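PDB 3L22: SusD superfamily protein from Bacteroides fragilis, which probably captures glycans at the outer membrane for a TonB-dependent transporter, as in SusD relatives, and binds zinc ions. Local coordinates for residues P18-I32 with R115-A127. Sequence-based numbering, arbitrary orientation.
Sequences PTRIEATLNGLYAAI and RYVQEAKFVRALA. With ZN (zinc ion), chain B.
A hydrogen bond from Y29 to E119 at a zinc site punctuates the largely apolar seam between residues 18-32 and residues 115-127. The case illustrates how nearly parallel helices, crossing at 16° with axes 9.9 Å apart, can combine close packing with metal binding. OH of Y29 gives its proton to OE1 of E119 at 2.8 Å, meeting that oxygen from above the carboxylate plane. The other oxygen of E119, OE2, binds the zinc ion at 2.1 Å, alongside two waters and H197. Y29 is thus a second-shell residue, and its bond would limit rotation of the carboxylate, while the metal probably polarises that shared group. The ring of Y29 lies nearly parallel to that of H197, and N26 bonds the same histidine, so both helices contribute to the site's surroundings. A second polar pair lies nearer P18: the extended chain of E22 carries its carboxylate to the ring edge of Y116, the two planes turned 68° apart. There OH of Y116 sits 2.4 Å from OE2 of E22, a hydrogen bond so short that its exact length is doubtful.

Apolar contacts fill the rest. With chi1 of I21 at -63°, CG1 lies beside the backbone N and the CG2 methyl, on the far side from that N, is directed over the face of Y116 in a CH-pi contact, 4.0 Å from the ring centroid; CG2 of V123 does likewise to Y29. CD2 of L25 wedges between Y116 and E119, CD1 of L28 rests 3.6 Å from CB of A120, and I32 packs on V123 and L126. Within this helical SusD-family fold, helix 79-103 packs against L28 and A120, helix 106-109 touches I21 and Y116, and F122 meets F251 of strand 249-253 edge-to-face.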
# COMPACT_ATOMS: atom_id res chain seq x y z
N PRO A 18 -1.38 -0.54 31.52
CA PRO A 18 -0.70 -0.33 30.24
C PRO A 18 -0.74 -1.57 29.35
O PRO A 18 -0.92 -1.43 28.15
CB PRO A 18 0.75 -0.04 30.65
CG PRO A 18 0.69 0.47 32.04
CD PRO A 18 -0.51 -0.20 32.68
N THR A 19 -0.61 -2.77 29.92
CA THR A 19 -0.61 -3.96 29.08
C THR A 19 -2.00 -4.13 28.41
O THR A 19 -2.07 -4.55 27.26
CB THR A 19 -0.12 -5.25 29.78
OG1 THR A 19 -1.10 -5.71 30.68
CG2 THR A 19 1.18 -5.05 30.56
N ARG A 20 -3.08 -3.75 29.07
CA ARG A 20 -4.42 -3.77 28.41
C ARG A 20 -4.56 -2.73 27.29
O ARG A 20 -5.10 -3.03 26.25
CB ARG A 20 -5.54 -3.58 29.42
CG ARG A 20 -5.77 -4.86 30.21
CD ARG A 20 -7.05 -4.80 30.94
NE ARG A 20 -7.41 -6.07 31.55
CZ ARG A 20 -8.49 -6.25 32.30
NH1 ARG A 20 -9.33 -5.23 32.54
NH2 ARG A 20 -8.74 -7.45 32.81
N ILE A 21 -4.01 -1.55 27.49
CA ILE A 21 -3.98 -0.54 26.41
C ILE A 21 -3.21 -1.09 25.20
O ILE A 21 -3.68 -1.08 24.06
CB ILE A 21 -3.34 0.79 26.87
CG1 ILE A 21 -4.18 1.44 28.01
CG2 ILE A 21 -3.24 1.75 25.65
CD1 ILE A 21 -3.43 2.59 28.77
N GLU A 22 -2.04 -1.61 25.47
CA GLU A 22 -1.20 -2.10 24.41
C GLU A 22 -1.78 -3.33 23.70
O GLU A 22 -1.59 -3.45 22.53
CB GLU A 22 0.20 -2.38 24.94
CG GLU A 22 0.89 -1.09 25.24
CD GLU A 22 2.24 -1.24 25.92
OE1 GLU A 22 2.74 -2.37 25.93
OE2 GLU A 22 2.79 -0.23 26.41
N ALA A 23 -2.48 -4.22 24.42
CA ALA A 23 -3.13 -5.34 23.77
C ALA A 23 -4.15 -4.84 22.75
O ALA A 23 -4.26 -5.39 21.66
CB ALA A 23 -3.85 -6.28 24.83
N THR A 24 -4.91 -3.81 23.12
CA THR A 24 -5.90 -3.25 22.21
C THR A 24 -5.22 -2.53 21.08
O THR A 24 -5.65 -2.67 19.94
CB THR A 24 -6.88 -2.32 22.94
OG1 THR A 24 -7.38 -3.02 24.07
CG2 THR A 24 -8.03 -1.91 22.05
N LEU A 25 -4.12 -1.85 21.36
CA LEU A 25 -3.35 -1.17 20.29
C LEU A 25 -2.83 -2.18 19.27
O LEU A 25 -2.99 -2.00 18.04
CB LEU A 25 -2.16 -0.38 20.87
CG LEU A 25 -1.19 0.31 19.91
CD1 LEU A 25 -1.91 1.20 19.00
CD2 LEU A 25 -0.13 1.08 20.67
N ASN A 26 -2.24 -3.27 19.76
CA ASN A 26 -1.84 -4.35 18.84
C ASN A 26 -3.00 -4.93 18.05
O ASN A 26 -2.81 -5.32 16.92
CB ASN A 26 -1.02 -5.43 19.54
CG ASN A 26 0.39 -4.92 19.87
OD1 ASN A 26 1.09 -4.31 19.01
ND2 ASN A 26 0.82 -5.14 21.11
N GLY A 27 -4.19 -4.93 18.62
CA GLY A 27 -5.39 -5.33 17.87
C GLY A 27 -5.69 -4.40 16.70
O GLY A 27 -6.28 -4.83 15.71
N LEU A 28 -5.30 -3.12 16.79
CA LEU A 28 -5.48 -2.19 15.65
C LEU A 28 -4.62 -2.61 14.47
O LEU A 28 -5.10 -2.67 13.32
CB LEU A 28 -5.19 -0.73 16.07
CG LEU A 28 -5.94 -0.21 17.31
CD1 LEU A 28 -5.61 1.28 17.59
CD2 LEU A 28 -7.46 -0.41 17.15
N TYR A 29 -3.38 -2.96 14.76
CA TYR A 29 -2.48 -3.44 13.72
C TYR A 29 -2.96 -4.78 13.16
O TYR A 29 -2.85 -5.01 11.95
CB TYR A 29 -1.04 -3.58 14.25
CG TYR A 29 -0.36 -2.28 14.53
CD1 TYR A 29 0.12 -1.49 13.52
CD2 TYR A 29 -0.22 -1.81 15.85
CE1 TYR A 29 0.74 -0.26 13.78
CE2 TYR A 29 0.40 -0.61 16.12
CZ TYR A 29 0.87 0.17 15.08
OH TYR A 29 1.50 1.37 15.36
N ALA A 30 -3.52 -5.64 14.00
CA ALA A 30 -4.07 -6.93 13.52
C ALA A 30 -5.27 -6.63 12.63
O ALA A 30 -5.43 -7.28 11.61
CB ALA A 30 -4.44 -7.95 14.69
N ALA A 31 -6.08 -5.65 13.01
CA ALA A 31 -7.33 -5.38 12.29
C ALA A 31 -7.10 -4.92 10.86
O ALA A 31 -7.95 -5.15 10.00
CB ALA A 31 -8.20 -4.37 13.04
N ILE A 32 -5.99 -4.24 10.58
CA ILE A 32 -5.71 -3.84 9.20
C ILE A 32 -5.01 -4.93 8.38
O ILE A 32 -4.88 -4.77 7.16
CB ILE A 32 -4.89 -2.54 9.02
CG1 ILE A 32 -3.56 -2.59 9.73
CG2 ILE A 32 -5.72 -1.32 9.34
CD1 ILE A 32 -2.64 -1.52 9.23
N ARG A 115 2.27 8.59 22.21
CA ARG A 115 2.64 7.57 21.27
C ARG A 115 1.47 6.68 20.93
O ARG A 115 1.30 6.32 19.76
CB ARG A 115 3.77 6.73 21.81
CG ARG A 115 4.18 5.64 20.81
CD ARG A 115 5.46 4.90 21.20
NE ARG A 115 6.63 5.78 21.13
CZ ARG A 115 7.88 5.39 21.37
NH1 ARG A 115 8.18 4.11 21.63
NH2 ARG A 115 8.84 6.30 21.30
N TYR A 116 0.71 6.26 21.93
CA TYR A 116 -0.44 5.38 21.67
C TYR A 116 -1.49 6.06 20.77
O TYR A 116 -2.01 5.45 19.82
CB TYR A 116 -1.12 4.95 22.98
CG TYR A 116 -0.31 4.12 23.96
CD1 TYR A 116 0.68 3.23 23.55
CD2 TYR A 116 -0.58 4.22 25.32
CE1 TYR A 116 1.38 2.47 24.52
CE2 TYR A 116 0.12 3.49 26.26
CZ TYR A 116 1.08 2.61 25.86
OH TYR A 116 1.72 1.90 26.85
N VAL A 117 -1.76 7.34 21.04
CA VAL A 117 -2.68 8.11 20.21
C VAL A 117 -2.17 8.20 18.79
O VAL A 117 -2.88 7.98 17.85
CB VAL A 117 -2.88 9.56 20.75
CG1 VAL A 117 -3.64 10.47 19.73
CG2 VAL A 117 -3.63 9.55 22.11
N GLN A 118 -0.92 8.56 18.64
CA GLN A 118 -0.38 8.85 17.31
C GLN A 118 -0.26 7.55 16.49
O GLN A 118 -0.48 7.53 15.28
CB GLN A 118 0.95 9.60 17.47
CG GLN A 118 0.74 11.03 18.01
CD GLN A 118 2.04 11.76 18.32
OE1 GLN A 118 3.11 11.32 17.91
NE2 GLN A 118 1.95 12.85 19.11
N GLU A 119 0.03 6.44 17.16
CA GLU A 119 0.04 5.13 16.49
C GLU A 119 -1.35 4.74 16.00
O GLU A 119 -1.51 4.28 14.86
CB GLU A 119 0.59 4.01 17.37
CG GLU A 119 2.11 4.06 17.45
CD GLU A 119 2.72 2.81 18.10
OE1 GLU A 119 2.11 1.69 18.06
OE2 GLU A 119 3.82 2.98 18.66
N ALA A 120 -2.34 4.93 16.86
CA ALA A 120 -3.71 4.57 16.51
C ALA A 120 -4.20 5.44 15.33
O ALA A 120 -4.84 4.94 14.41
CB ALA A 120 -4.61 4.71 17.72
N LYS A 121 -3.90 6.73 15.36
CA LYS A 121 -4.23 7.62 14.26
C LYS A 121 -3.58 7.22 12.93
O LYS A 121 -4.21 7.31 11.87
CB LYS A 121 -3.93 9.08 14.62
CG LYS A 121 -4.92 9.67 15.66
CD LYS A 121 -4.66 11.17 15.82
CE LYS A 121 -5.57 11.75 16.88
NZ LYS A 121 -5.31 13.21 17.03
N PHE A 122 -2.34 6.74 12.98
CA PHE A 122 -1.66 6.23 11.80
C PHE A 122 -2.45 5.06 11.17
O PHE A 122 -2.64 5.04 9.97
CB PHE A 122 -0.24 5.77 12.13
CG PHE A 122 0.43 5.06 11.01
CD1 PHE A 122 1.09 5.79 10.01
CD2 PHE A 122 0.34 3.67 10.88
CE1 PHE A 122 1.69 5.15 8.95
CE2 PHE A 122 0.92 3.03 9.81
CZ PHE A 122 1.60 3.80 8.83
N VAL A 123 -2.90 4.11 11.99
CA VAL A 123 -3.68 2.97 11.52
C VAL A 123 -4.99 3.45 10.85
O VAL A 123 -5.31 3.01 9.75
CB VAL A 123 -3.93 1.96 12.63
CG1 VAL A 123 -4.85 0.84 12.18
CG2 VAL A 123 -2.58 1.37 13.11
N ARG A 124 -5.69 4.42 11.45
CA ARG A 124 -6.90 4.98 10.83
C ARG A 124 -6.56 5.67 9.51
O ARG A 124 -7.26 5.49 8.52
CB ARG A 124 -7.58 5.93 11.77
CG ARG A 124 -8.88 6.51 11.24
CD ARG A 124 -9.65 7.17 12.37
NE ARG A 124 -8.99 8.37 12.86
CZ ARG A 124 -9.36 9.04 13.96
NH1 ARG A 124 -10.43 8.66 14.69
NH2 ARG A 124 -8.73 10.15 14.27
N ALA A 125 -5.44 6.39 9.50
CA ALA A 125 -5.00 7.12 8.32
C ALA A 125 -4.69 6.16 7.15
O ALA A 125 -5.12 6.38 6.00
CB ALA A 125 -3.75 8.00 8.66
N LEU A 126 -4.00 5.06 7.47
CA LEU A 126 -3.69 4.06 6.48
C LEU A 126 -4.96 3.39 5.89
O LEU A 126 -5.06 3.15 4.65
CB LEU A 126 -2.73 3.02 7.10
CG LEU A 126 -1.99 2.09 6.15
CD1 LEU A 126 -1.18 2.86 5.05
CD2 LEU A 126 -1.08 1.09 6.90
N ALA A 127 -5.92 3.10 6.76
CA ALA A 127 -7.15 2.46 6.31
C ALA A 127 -7.89 3.38 5.33
O ALA A 127 -8.25 2.96 4.21
CB ALA A 127 -8.02 2.12 7.51
ZN ZN B . 4.49 1.23 19.53
O HOH W 1 6.39 1.60 19.33
O HOH W 2 3.95 1.31 21.72